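Local coordinates for protein intracellular protease/amidase (Salmonella enterica subsp. enterica serovar Typhimurium, PDB 4K2H) that is of uncertain biochemical role but binds zinc and, as a member of the DJ-1/PfpI family, may act as a peptidase, at residues A[35-40]-A[57-62]; A[4-9]-A[65-70]; A[123-128]-A[152-157]; A[20-25]-A[158-163]; A[80-85]-A[110-115]. The protein carries 1 engineered substitution. All blocks are in the same frame, centred on the assembly; numbering follows the deposited sequence. Where two conformers were deposited one is given.

Interaction 1. Residues A[35-40]-A[57-62]; sequences ETLACA and STLSER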
# COMPACT_ATOMS: atom_id res chain seq x y z
N GLU A 35 -2.76 10.07 11.85
CA GLU A 35 -1.75 11.09 11.55
C GLU A 35 -0.42 10.45 11.20
O GLU A 35 0.13 9.70 11.99
CB GLU A 35 -1.54 12.02 12.73
CG GLU A 35 -2.14 13.40 12.55
CD GLU A 35 -1.66 14.38 13.60
OE1 GLU A 35 -1.01 14.00 14.59
OE2 GLU A 35 -1.94 15.58 13.42
N THR A 36 0.06 10.71 9.99
CA THR A 36 1.42 10.31 9.63
C THR A 36 2.37 11.34 10.26
O THR A 36 2.16 12.55 10.18
CB THR A 36 1.60 10.26 8.09
OG1 THR A 36 1.20 11.49 7.51
CG2 THR A 36 0.73 9.22 7.50
N LEU A 37 3.40 10.84 10.93
CA LEU A 37 4.36 11.70 11.56
C LEU A 37 5.75 11.38 11.05
O LEU A 37 6.22 10.24 11.18
CB LEU A 37 4.32 11.49 13.08
CG LEU A 37 2.96 11.73 13.75
CD1 LEU A 37 3.07 11.61 15.27
CD2 LEU A 37 2.33 13.08 13.40
N ALA A 38 6.42 12.38 10.51
CA ALA A 38 7.83 12.25 10.18
C ALA A 38 8.66 12.42 11.44
O ALA A 38 8.22 13.02 12.40
CB ALA A 38 8.24 13.31 9.16
N CYS A 39 9.88 11.92 11.45
CA CYS A 39 10.59 11.80 12.73
C CYS A 39 11.69 12.80 13.02
O CYS A 39 12.11 12.94 14.16
CB CYS A 39 11.07 10.37 12.89
SG CYS A 39 9.61 9.31 12.89
N ALA A 40 12.16 13.50 12.01
CA ALA A 40 13.15 14.52 12.25
C ALA A 40 12.59 15.87 11.77
O ALA A 40 11.44 16.19 12.07
CB ALA A 40 14.47 14.14 11.56
N SER A 57 2.34 15.55 9.96
CA SER A 57 3.03 16.40 10.93
C SER A 57 4.34 15.75 11.29
O SER A 57 4.81 14.86 10.58
CB SER A 57 2.10 16.62 12.14
OG SER A 57 2.75 17.24 13.22
N THR A 58 4.93 16.17 12.41
CA THR A 58 6.22 15.66 12.83
C THR A 58 6.14 15.30 14.28
O THR A 58 5.26 15.76 15.00
CB THR A 58 7.35 16.69 12.65
OG1 THR A 58 7.08 17.86 13.44
CG2 THR A 58 7.48 17.12 11.22
N LEU A 59 7.08 14.46 14.69
CA LEU A 59 7.16 14.01 16.06
C LEU A 59 7.38 15.19 16.97
O LEU A 59 6.81 15.25 18.09
CB LEU A 59 8.33 13.04 16.19
CG LEU A 59 8.13 11.70 16.85
CD1 LEU A 59 6.84 11.04 16.41
CD2 LEU A 59 9.33 10.84 16.50
N SER A 60 8.18 16.14 16.49
CA SER A 60 8.50 17.35 17.26
C SER A 60 7.28 18.19 17.63
O SER A 60 7.31 18.88 18.63
CB SER A 60 9.51 18.22 16.51
OG SER A 60 8.95 18.66 15.28
N GLU A 61 6.20 18.10 16.85
CA GLU A 61 4.92 18.76 17.17
C GLU A 61 3.96 17.91 18.01
O GLU A 61 2.84 18.33 18.26
CB GLU A 61 4.20 19.14 15.87
CG GLU A 61 4.93 20.17 15.04
CD GLU A 61 5.21 21.42 15.86
OE1 GLU A 61 4.23 21.99 16.41
OE2 GLU A 61 6.39 21.82 15.98
N ARG A 62 4.37 16.73 18.43
CA ARG A 62 3.44 15.83 19.10
C ARG A 62 4.00 15.26 20.39
O ARG A 62 3.63 14.15 20.80
CB ARG A 62 3.08 14.70 18.15
CG ARG A 62 2.30 15.17 16.93
CD ARG A 62 0.89 15.55 17.34
NE ARG A 62 0.06 15.95 16.20
CZ ARG A 62 0.04 17.18 15.69
NH1 ARG A 62 -0.75 17.45 14.67
NH2 ARG A 62 0.79 18.13 16.19
O HOH W 1 9.94 15.71 14.33
O HOH W 2 10.39 18.83 13.05

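Interaction 2. Residues A[4-9]-A[65-70]; sequences MKKVAV and ALFDAV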
# COMPACT_ATOMS: atom_id res chain seq x y z
N MET A 4 -13.81 8.81 19.27
CA MET A 4 -13.09 8.43 18.04
C MET A 4 -11.60 8.23 18.32
O MET A 4 -10.96 9.06 18.96
CB MET A 4 -13.29 9.49 16.96
CG MET A 4 -12.63 9.15 15.63
SD MET A 4 -13.66 9.64 14.23
CE MET A 4 -14.92 8.36 14.27
N LYS A 5 -11.05 7.13 17.84
CA LYS A 5 -9.68 6.74 18.14
C LYS A 5 -8.67 7.45 17.24
O LYS A 5 -9.01 7.83 16.12
CB LYS A 5 -9.56 5.24 17.94
CG LYS A 5 -10.45 4.42 18.87
CD LYS A 5 -9.80 4.29 20.23
CE LYS A 5 -10.81 3.89 21.29
NZ LYS A 5 -10.12 3.76 22.59
N LYS A 6 -7.43 7.59 17.72
CA LYS A 6 -6.32 8.24 16.99
C LYS A 6 -5.08 7.35 16.86
O LYS A 6 -4.60 6.81 17.87
CB LYS A 6 -5.85 9.47 17.75
CG LYS A 6 -6.57 10.76 17.48
CD LYS A 6 -5.75 11.92 18.07
CE LYS A 6 -5.20 11.59 19.48
NZ LYS A 6 -4.51 12.73 20.14
N VAL A 7 -4.54 7.25 15.66
CA VAL A 7 -3.37 6.45 15.39
C VAL A 7 -2.28 7.32 14.77
O VAL A 7 -2.56 8.12 13.89
CB VAL A 7 -3.72 5.30 14.42
CG1 VAL A 7 -2.48 4.48 14.05
CG2 VAL A 7 -4.80 4.41 15.03
N ALA A 8 -1.05 7.18 15.27
CA ALA A 8 0.16 7.79 14.69
C ALA A 8 0.93 6.75 13.88
O ALA A 8 1.20 5.64 14.37
CB ALA A 8 1.06 8.36 15.79
N VAL A 9 1.29 7.09 12.65
CA VAL A 9 2.11 6.20 11.82
C VAL A 9 3.43 6.93 11.67
O VAL A 9 3.48 8.06 11.17
CB VAL A 9 1.47 5.93 10.45
CG1 VAL A 9 2.35 5.03 9.57
CG2 VAL A 9 0.10 5.31 10.61
N ALA A 65 1.29 14.70 22.88
CA ALA A 65 0.11 14.06 22.31
C ALA A 65 0.16 12.60 22.63
O ALA A 65 1.23 11.99 22.65
CB ALA A 65 0.06 14.25 20.80
N LEU A 66 -1.00 12.03 22.88
CA LEU A 66 -1.09 10.66 23.30
C LEU A 66 -2.10 9.97 22.40
O LEU A 66 -3.30 10.14 22.54
CB LEU A 66 -1.52 10.63 24.76
CG LEU A 66 -1.27 9.31 25.49
CD1 LEU A 66 0.20 8.93 25.44
CD2 LEU A 66 -1.74 9.44 26.94
N PHE A 67 -1.57 9.21 21.46
CA PHE A 67 -2.34 8.45 20.50
C PHE A 67 -2.78 7.14 21.13
O PHE A 67 -2.15 6.65 22.07
CB PHE A 67 -1.48 8.20 19.22
CG PHE A 67 -1.18 9.44 18.45
CD1 PHE A 67 -2.00 9.84 17.41
CD2 PHE A 67 -0.12 10.25 18.79
CE1 PHE A 67 -1.78 11.03 16.73
CE2 PHE A 67 0.15 11.41 18.08
CZ PHE A 67 -0.69 11.81 17.06
N ASP A 68 -3.83 6.55 20.58
CA ASP A 68 -4.32 5.26 21.03
C ASP A 68 -3.48 4.14 20.46
O ASP A 68 -3.42 3.04 21.05
CB ASP A 68 -5.78 5.08 20.64
CG ASP A 68 -6.69 6.12 21.28
OD1 ASP A 68 -6.85 6.11 22.52
OD2 ASP A 68 -7.20 6.98 20.55
N ALA A 69 -2.86 4.39 19.31
CA ALA A 69 -1.92 3.44 18.74
C ALA A 69 -0.80 4.12 18.01
O ALA A 69 -0.98 5.21 17.45
CB ALA A 69 -2.62 2.49 17.78
N VAL A 70 0.34 3.45 17.98
CA VAL A 70 1.52 3.90 17.22
C VAL A 70 1.97 2.78 16.30
O VAL A 70 2.39 1.71 16.75
CB VAL A 70 2.68 4.24 18.16
CG1 VAL A 70 3.91 4.67 17.40
CG2 VAL A 70 2.24 5.29 19.16
O HOH W 3 -3.50 13.48 22.92

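Interaction 3. Residues A[123-128]-A[152-157]; sequences RYVCSG and SGKGLG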
# COMPACT_ATOMS: atom_id res chain seq x y z
N ARG A 123 5.74 -11.45 23.68
CA ARG A 123 5.65 -12.22 22.44
C ARG A 123 5.48 -11.26 21.25
O ARG A 123 4.74 -10.30 21.34
CB ARG A 123 4.49 -13.21 22.49
CG ARG A 123 4.73 -14.37 23.47
CD ARG A 123 3.52 -15.27 23.56
NE ARG A 123 2.41 -14.54 24.18
CZ ARG A 123 1.31 -14.11 23.55
NH1 ARG A 123 0.39 -13.44 24.25
NH2 ARG A 123 1.12 -14.33 22.25
N TYR A 124 6.18 -11.56 20.15
CA TYR A 124 6.22 -10.68 19.00
C TYR A 124 6.64 -11.50 17.79
O TYR A 124 7.17 -12.61 17.93
CB TYR A 124 7.23 -9.53 19.23
CG TYR A 124 8.65 -9.99 19.09
CD1 TYR A 124 9.32 -9.84 17.87
CD2 TYR A 124 9.31 -10.67 20.14
CE1 TYR A 124 10.60 -10.31 17.69
CE2 TYR A 124 10.61 -11.14 19.97
CZ TYR A 124 11.25 -10.95 18.73
OH TYR A 124 12.55 -11.38 18.49
N VAL A 125 6.40 -10.94 16.61
CA VAL A 125 6.91 -11.48 15.36
C VAL A 125 7.62 -10.36 14.60
O VAL A 125 7.38 -9.18 14.84
CB VAL A 125 5.79 -12.08 14.49
CG1 VAL A 125 4.83 -11.02 13.95
CG2 VAL A 125 6.36 -12.90 13.34
N CYS A 126 8.50 -10.75 13.71
CA CYS A 126 9.18 -9.82 12.86
C CYS A 126 9.51 -10.60 11.59
O CYS A 126 9.22 -11.80 11.49
CB CYS A 126 10.44 -9.33 13.57
SG CYS A 126 11.64 -10.63 13.87
N SER A 127 10.10 -9.92 10.62
CA SER A 127 10.45 -10.55 9.34
C SER A 127 11.72 -11.38 9.47
O SER A 127 12.48 -11.19 10.43
CB SER A 127 10.64 -9.50 8.26
OG SER A 127 11.48 -8.47 8.75
N GLY A 128 11.95 -12.28 8.52
CA GLY A 128 13.21 -13.01 8.40
C GLY A 128 13.70 -13.64 9.69
O GLY A 128 12.90 -14.07 10.53
N SER A 152 2.07 -6.98 16.77
CA SER A 152 3.12 -7.05 15.74
C SER A 152 2.63 -7.78 14.52
O SER A 152 1.74 -8.61 14.59
CB SER A 152 4.40 -7.69 16.30
OG SER A 152 4.13 -8.95 16.90
N GLY A 153 3.24 -7.47 13.38
CA GLY A 153 2.83 -7.97 12.08
C GLY A 153 4.08 -8.56 11.47
O GLY A 153 5.15 -8.00 11.63
N LYS A 154 3.98 -9.70 10.82
CA LYS A 154 5.16 -10.41 10.38
C LYS A 154 5.84 -9.80 9.16
O LYS A 154 7.08 -9.76 9.09
CB LYS A 154 4.82 -11.89 10.10
CG LYS A 154 6.00 -12.68 9.54
CD LYS A 154 5.76 -14.18 9.63
CE LYS A 154 6.83 -14.91 8.83
NZ LYS A 154 6.66 -16.38 8.85
N GLY A 155 5.05 -9.37 8.20
CA GLY A 155 5.59 -8.75 7.01
C GLY A 155 4.49 -8.31 6.05
O GLY A 155 3.31 -8.47 6.35
N LEU A 156 4.90 -7.77 4.89
CA LEU A 156 3.97 -7.17 3.94
C LEU A 156 2.86 -8.10 3.49
O LEU A 156 1.71 -7.68 3.36
CB LEU A 156 4.71 -6.58 2.73
CG LEU A 156 3.86 -5.95 1.62
CD1 LEU A 156 3.01 -4.82 2.17
CD2 LEU A 156 4.73 -5.49 0.44
N GLY A 157 3.18 -9.38 3.31
CA GLY A 157 2.16 -10.34 2.92
C GLY A 157 1.04 -10.44 3.91
O GLY A 157 -0.04 -10.87 3.58
O HOH W 4 3.41 -8.58 19.38

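Interaction 4. Residues A[20-25]-A[158-163]; sequences AIVTLD and HVFDFA. With ZN (zinc ion), chain P.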
# COMPACT_ATOMS: atom_id res chain seq x y z
N ALA A 20 3.04 0.66 5.60
CA ALA A 20 2.44 1.86 6.11
C ALA A 20 1.17 2.28 5.38
O ALA A 20 0.18 2.66 6.01
CB ALA A 20 3.45 3.01 6.05
N ILE A 21 1.20 2.28 4.06
CA ILE A 21 0.04 2.78 3.33
C ILE A 21 -1.19 1.86 3.42
O ILE A 21 -2.30 2.38 3.53
CB ILE A 21 0.34 3.10 1.84
CG1 ILE A 21 1.21 4.36 1.69
CG2 ILE A 21 -0.94 3.28 1.06
CD1 ILE A 21 1.49 5.13 2.97
N VAL A 22 -1.01 0.53 3.39
CA VAL A 22 -2.17 -0.37 3.52
C VAL A 22 -2.77 -0.16 4.91
O VAL A 22 -3.99 -0.03 5.03
CB VAL A 22 -1.84 -1.85 3.23
CG1 VAL A 22 -3.05 -2.75 3.48
CG2 VAL A 22 -1.43 -2.04 1.79
N THR A 23 -1.93 -0.03 5.95
CA THR A 23 -2.44 0.11 7.31
C THR A 23 -3.22 1.42 7.43
O THR A 23 -4.28 1.50 8.04
CB THR A 23 -1.31 0.11 8.35
OG1 THR A 23 -0.49 -1.04 8.19
CG2 THR A 23 -1.88 0.11 9.78
N LEU A 24 -2.65 2.46 6.84
CA LEU A 24 -3.30 3.74 6.87
C LEU A 24 -4.63 3.71 6.11
O LEU A 24 -5.64 4.25 6.55
CB LEU A 24 -2.34 4.77 6.28
CG LEU A 24 -2.87 6.16 6.28
CD1 LEU A 24 -1.69 7.09 6.50
CD2 LEU A 24 -3.64 6.42 4.99
N ASP A 25 -4.63 3.09 4.95
CA ASP A 25 -5.87 2.98 4.16
C ASP A 25 -6.96 2.24 4.97
O ASP A 25 -8.12 2.68 5.03
CB ASP A 25 -5.56 2.28 2.83
CG ASP A 25 -6.77 1.74 2.14
OD1 ASP A 25 -7.17 2.36 1.15
OD2 ASP A 25 -7.32 0.66 2.51
N HIS A 158 1.28 -10.04 5.15
CA HIS A 158 0.23 -10.16 6.17
C HIS A 158 -0.32 -8.83 6.64
O HIS A 158 -1.00 -8.78 7.66
CB HIS A 158 0.77 -10.92 7.37
CG HIS A 158 1.23 -12.30 7.06
ND1 HIS A 158 0.37 -13.31 6.73
CD2 HIS A 158 2.47 -12.84 7.06
CE1 HIS A 158 1.05 -14.42 6.52
NE2 HIS A 158 2.33 -14.16 6.73
N VAL A 159 -0.10 -7.77 5.86
CA VAL A 159 -0.43 -6.43 6.29
C VAL A 159 -1.93 -6.20 6.48
O VAL A 159 -2.33 -5.47 7.37
CB VAL A 159 0.16 -5.37 5.33
CG1 VAL A 159 -0.56 -5.38 3.98
CG2 VAL A 159 0.11 -4.00 5.96
N PHE A 160 -2.77 -6.84 5.67
CA PHE A 160 -4.22 -6.70 5.84
C PHE A 160 -4.63 -7.27 7.19
O PHE A 160 -5.37 -6.62 7.94
CB PHE A 160 -4.98 -7.35 4.68
CG PHE A 160 -4.92 -6.55 3.39
CD1 PHE A 160 -5.58 -5.33 3.28
CD2 PHE A 160 -4.23 -7.04 2.27
CE1 PHE A 160 -5.53 -4.59 2.10
CE2 PHE A 160 -4.18 -6.31 1.09
CZ PHE A 160 -4.83 -5.08 1.00
N ASP A 161 -4.12 -8.45 7.51
CA ASP A 161 -4.46 -9.08 8.78
C ASP A 161 -4.02 -8.18 9.94
O ASP A 161 -4.79 -7.97 10.89
CB ASP A 161 -3.82 -10.47 8.89
CG ASP A 161 -4.43 -11.29 10.02
OD1 ASP A 161 -5.32 -10.76 10.71
OD2 ASP A 161 -4.00 -12.46 10.22
N PHE A 162 -2.81 -7.64 9.84
CA PHE A 162 -2.26 -6.72 10.84
C PHE A 162 -3.14 -5.50 11.02
O PHE A 162 -3.49 -5.13 12.16
CB PHE A 162 -0.83 -6.35 10.44
CG PHE A 162 -0.24 -5.17 11.20
CD1 PHE A 162 0.38 -5.36 12.43
CD2 PHE A 162 -0.28 -3.89 10.65
CE1 PHE A 162 0.93 -4.28 13.12
CE2 PHE A 162 0.28 -2.82 11.33
CZ PHE A 162 0.87 -3.02 12.58
N ALA A 163 -3.49 -4.87 9.90
CA ALA A 163 -4.32 -3.66 9.92
C ALA A 163 -5.74 -3.92 10.44
O ALA A 163 -6.27 -3.15 11.25
CB ALA A 163 -4.37 -3.05 8.52
ZN ZN P . -6.81 4.31 0.45

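Interaction 5. Residues A[80-85]-A[110-115]; sequences ANLAAN and ARVLGA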
# COMPACT_ATOMS: atom_id res chain seq x y z
N ALA A 80 16.05 1.06 10.84
CA ALA A 80 17.32 1.58 11.37
C ALA A 80 17.22 3.06 11.71
O ALA A 80 17.76 3.49 12.73
CB ALA A 80 18.48 1.34 10.38
N ASN A 81 16.54 3.84 10.88
CA ASN A 81 16.42 5.27 11.15
C ASN A 81 15.45 5.52 12.32
O ASN A 81 15.68 6.42 13.13
CB ASN A 81 16.02 6.06 9.91
CG ASN A 81 17.12 6.11 8.86
OD1 ASN A 81 18.31 6.14 9.18
ND2 ASN A 81 16.73 6.14 7.59
N LEU A 82 14.38 4.75 12.44
CA LEU A 82 13.55 4.85 13.67
C LEU A 82 14.39 4.58 14.91
O LEU A 82 14.33 5.34 15.87
CB LEU A 82 12.36 3.88 13.65
CG LEU A 82 11.24 4.22 12.67
CD1 LEU A 82 10.23 3.10 12.57
CD2 LEU A 82 10.55 5.51 13.04
N ALA A 83 15.17 3.50 14.87
CA ALA A 83 15.93 3.02 16.05
C ALA A 83 17.02 4.01 16.49
O ALA A 83 17.33 4.13 17.69
CB ALA A 83 16.53 1.64 15.78
N ALA A 84 17.55 4.76 15.54
CA ALA A 84 18.64 5.70 15.82
C ALA A 84 18.15 7.05 16.34
O ALA A 84 18.95 7.91 16.69
CB ALA A 84 19.50 5.90 14.55
N ASN A 85 16.85 7.23 16.43
CA ASN A 85 16.27 8.51 16.74
C ASN A 85 15.71 8.58 18.16
O ASN A 85 14.73 7.94 18.46
CB ASN A 85 15.14 8.77 15.76
CG ASN A 85 14.55 10.14 15.91
OD1 ASN A 85 14.66 10.77 16.95
ND2 ASN A 85 13.92 10.60 14.86
N ALA A 110 12.13 -6.16 15.79
CA ALA A 110 13.50 -6.51 16.12
C ALA A 110 14.37 -5.25 16.18
O ALA A 110 15.06 -5.01 17.18
CB ALA A 110 14.05 -7.48 15.09
N ARG A 111 14.31 -4.45 15.12
CA ARG A 111 15.22 -3.30 14.94
C ARG A 111 14.93 -2.11 15.80
O ARG A 111 15.84 -1.36 16.09
CB ARG A 111 15.23 -2.80 13.49
CG ARG A 111 15.72 -3.80 12.48
CD ARG A 111 17.23 -3.97 12.52
NE ARG A 111 17.66 -4.69 11.33
CZ ARG A 111 17.71 -4.17 10.10
NH1 ARG A 111 17.41 -2.89 9.87
NH2 ARG A 111 18.09 -4.95 9.09
N VAL A 112 13.68 -1.88 16.16
CA VAL A 112 13.36 -0.70 16.94
C VAL A 112 13.16 -1.07 18.42
O VAL A 112 13.77 -0.47 19.30
CB VAL A 112 12.12 0.07 16.39
CG1 VAL A 112 11.95 1.38 17.11
CG2 VAL A 112 12.25 0.34 14.89
N LEU A 113 12.32 -2.06 18.69
CA LEU A 113 12.02 -2.39 20.08
C LEU A 113 13.07 -3.35 20.65
O LEU A 113 13.63 -3.10 21.71
CB LEU A 113 10.62 -3.00 20.20
CG LEU A 113 9.53 -2.17 19.54
CD1 LEU A 113 8.17 -2.77 19.82
CD2 LEU A 113 9.60 -0.73 20.01
N GLY A 114 13.34 -4.45 19.93
CA GLY A 114 14.26 -5.48 20.42
C GLY A 114 15.69 -4.97 20.52
O GLY A 114 16.36 -5.16 21.54
N ALA A 115 16.15 -4.30 19.48
CA ALA A 115 17.49 -3.70 19.48
C ALA A 115 17.71 -2.65 20.58
O ALA A 115 18.82 -2.15 20.73
CB ALA A 115 17.80 -3.10 18.12

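Interaction 1. Residues A[35-40]-A[57-62]
S57 pairs with L37, and T58 with A38, where short strand 57-58 runs parallel to strand 33-38 at one margin of the five-stranded sheet. S57 N donates to T36 O at 3.0 Å and S57 O accepts from A38 N at 3.0 Å, while L37 CA makes a CA-H...O contact with the same S57 O. On the face shared by S57 and L37, S57 CB lies 3.8 Å from L37 CD2; T58 and A38 turn to the other face. The ladder gives out at L59, whose N meets A38 O at 2.9 Å almost in line with the carbonyl (178° at O), just as the chain enters a 3-10 turn. L59 divides its methyls: CD1 rests on L37 CD1 at 4.0 Å, and CD2 on C39 SG at 3.9 Å. At S60 the link becomes water-mediated, two waters joining its N and OG separately to A40 O. R62 returns toward the strand, its CG against the L37 methyls, the chain bent at CD (chi2 -72°). It meets E35 tip to tip in a side-on salt bridge, carboxylate and guanidinium planes 24° apart: R62 NE sits 2.7 Å from E35 OE1, NH1 takes OE2, and both oxygens use their syn lone pairs.

Interaction 2. Residues A[4-9]-A[65-70]
V7 pairs with A69 and A8 with V70 where strand 6-11 runs parallel to the start of strand 69-72, neighbours in the core sheet of the DJ-1/PfpI alpha/beta fold, which has helices on both faces. Three sound hydrogen bonds and one weak one cross the contact. K6 O is held by D68 N at 2.8 Å and, weakly, by A69 N; further along, A8 N donates to A69 O at 2.9 Å. D68 adds a side-chain bond before the ladder begins: its OD2 receives K6 N at 2.9 Å through the anti lone pair, with 163° at the hydrogen. CA-H...O contacts from V7 CA to A69 O and from V70 CA to A8 O fill in between the conventional bonds.

Charge is looser. K5 NZ stays 4.0 Å from D68 OD1, beyond a salt bridge, and K6 NZ shares a water with L66 N.

The aromatic part centres on F67, whose ring lies between two groups on opposite faces. A8 CB sits over the middle of one face, 3.6 Å from the ring centroid, a CH-pi contact. K6 NZ stands over the other in a cation-pi contact, 4.8 Å from the centroid and 14° off the normal; chi3 of -43° turns CE back toward the ring. On the face of V7 and A69 the side chains meet as methyls, V7 CG2 being 4.0 Å from A69 CB.

V7 and A69 are covered by L170 of helix 159-171. F67 instead packs on F91 of helix 86-97, while strand 33-38 borders strand 6-11 along its other edge.

Interaction 3. Residues A[123-128]-A[152-157]
S152 OG receives V125 N at 3.0 Å, with 156° at the hydrogen, and lies 2.6 Å from a water that also contacts R123 O. With OG between the backbone N and the carbonyl carbon (chi1 53°), the hydroxyl faces segment 123-128, which it reaches directly at V125 and through water at R123. In this DJ-1/PfpI fold the contact joins two small sheets beside the main one: strand 123-124, paired with 138-139, and strand 150-153, the second arm of an antiparallel hairpin with 144-147. The one direct hydrogen bond between the segments is the serine's.

Beyond it the contact is van der Waals packing of V125 against the backbone and the aliphatic chain of K154. V125 CG1 lies 3.5 Å from K154 N, and its CG2 rests on K154 CB at 3.7 Å, the two side chains crossing at about a right angle. K154 is extended all the way from CG (anti to the backbone N, chi1 176°), so its aliphatic part lines V125 while its ammonium is carried off to a salt bridge with D141 and a cation-pi contact with Y185 of the second subunit. That same tyrosine's OH accepts from G128 N, which places the contact at the dimer interface. At the far end S127 CB approaches K154 O to 3.7 Å.

Interaction 4. Residues A[20-25]-A[158-163]
This is a buried helix-helix contact, V22 and T23 of helix 17-29 packing on the first turns of helix 159-171. Both helices cover the same side of the central parallel sheet of this alpha/beta fold. The short helical segments run at 41° to one another with axes 9.0 Å apart, and the interface is made by valine, threonine and alanine against two phenylalanine rings, without hydrogen bonds between the segments.

V22 and T23 carry the contact from helix 17-29. V22 CG1, anti to the backbone N (chi1 176°), points over one face of the F160 ring, 3.4 Å from CE1 and displaced from the centre toward the rim, which makes a CH-pi contact. The same methyl also touches V159 CG1 at 3.7 Å, so it is wedged between valine and phenylalanine. T23 OG1 lies in the plane of the F162 ring, at the edge, 3.7 Å from CE2. That hydroxyl is already bonded to E19 O one turn earlier in its own helix, so the ring edge adds packing to a satisfied group. Where the helices come nearest, A163 CB lies 3.9 Å from T23 CA, and the small alanine allows the two CA atoms to approach to 5.0 Å.

The second subunit lies close by, its V22 packing on V22 here. One turn of the helix further on, D25 takes no part in the contact between the two segments; its OD2 forms a salt bridge with R29, and its OD1 binds zinc at 2.1 Å, completing a site with E16, E17 and H49 of the second subunit.

Interaction 5. Residues A[80-85]-A[110-115]
A83 and V112 bring their CA atoms to within 4.6 Å, and the contact is tight here and slack elsewhere. The sharpest approach is A83 CB to R111 O, 3.1 Å, short for a methyl against a carbonyl oxygen. Beside it, on the buried side, V112 CG2 reaches L82 CB at 3.8 Å and L82 CD1 at 4.1 Å. V112 turns CG2 anti to its own carbonyl carbon (CG1 has chi1 -172°), which directs this one methyl at the leucine. L82 in turn packs on V88 of helix 86-97 and on A12, so V112 joins a larger apolar cluster.

The two segments are the C-terminal parts of helices 76-83 and 108-114, which follow strands 69-72 and 101-104 of the parallel sheet in the DJ-1/PfpI fold. Helix 108-114 contains a wider, pi-type turn at 110-114, in which A115 N bonds to A110 O.

Toward solvent the contact thins out. A80 meets little more than the guanidinium of R111, whose NH1 stays 4.3 Å from A80 N. The flat group presents its edge to A80 N, and NH1 makes a weak hydrogen bond to P76 O, one turn earlier in the helix of A80. A83 O accepts from H116 NE2, just after the second segment; beyond A83 the first segment turns off, N85 capping the next helix through OD1 to A87 N.

How the interactions relate
From the N terminus, strand 6-11 opens interaction 2, which closes only at 65-70. Nested within that loop, interaction 1 adds strand 57-58 to strand 33-38; the two join in one sheet, with backbone bonds from 33-38 to 6-11. Helix segment 20-25 opens interaction 4 before interaction 2 has closed, so these two cross, and 158-163 ends a loop that also encloses interactions 1, 5 and 3. Interactions 5 and 3 follow one another in series, touching where C126 meets A110. N85 of interaction 5 bonds back to C39 of interaction 1, and F162 of interaction 4 packs on G153 of interaction 3; interactions 3 and 4 both also meet the second subunit.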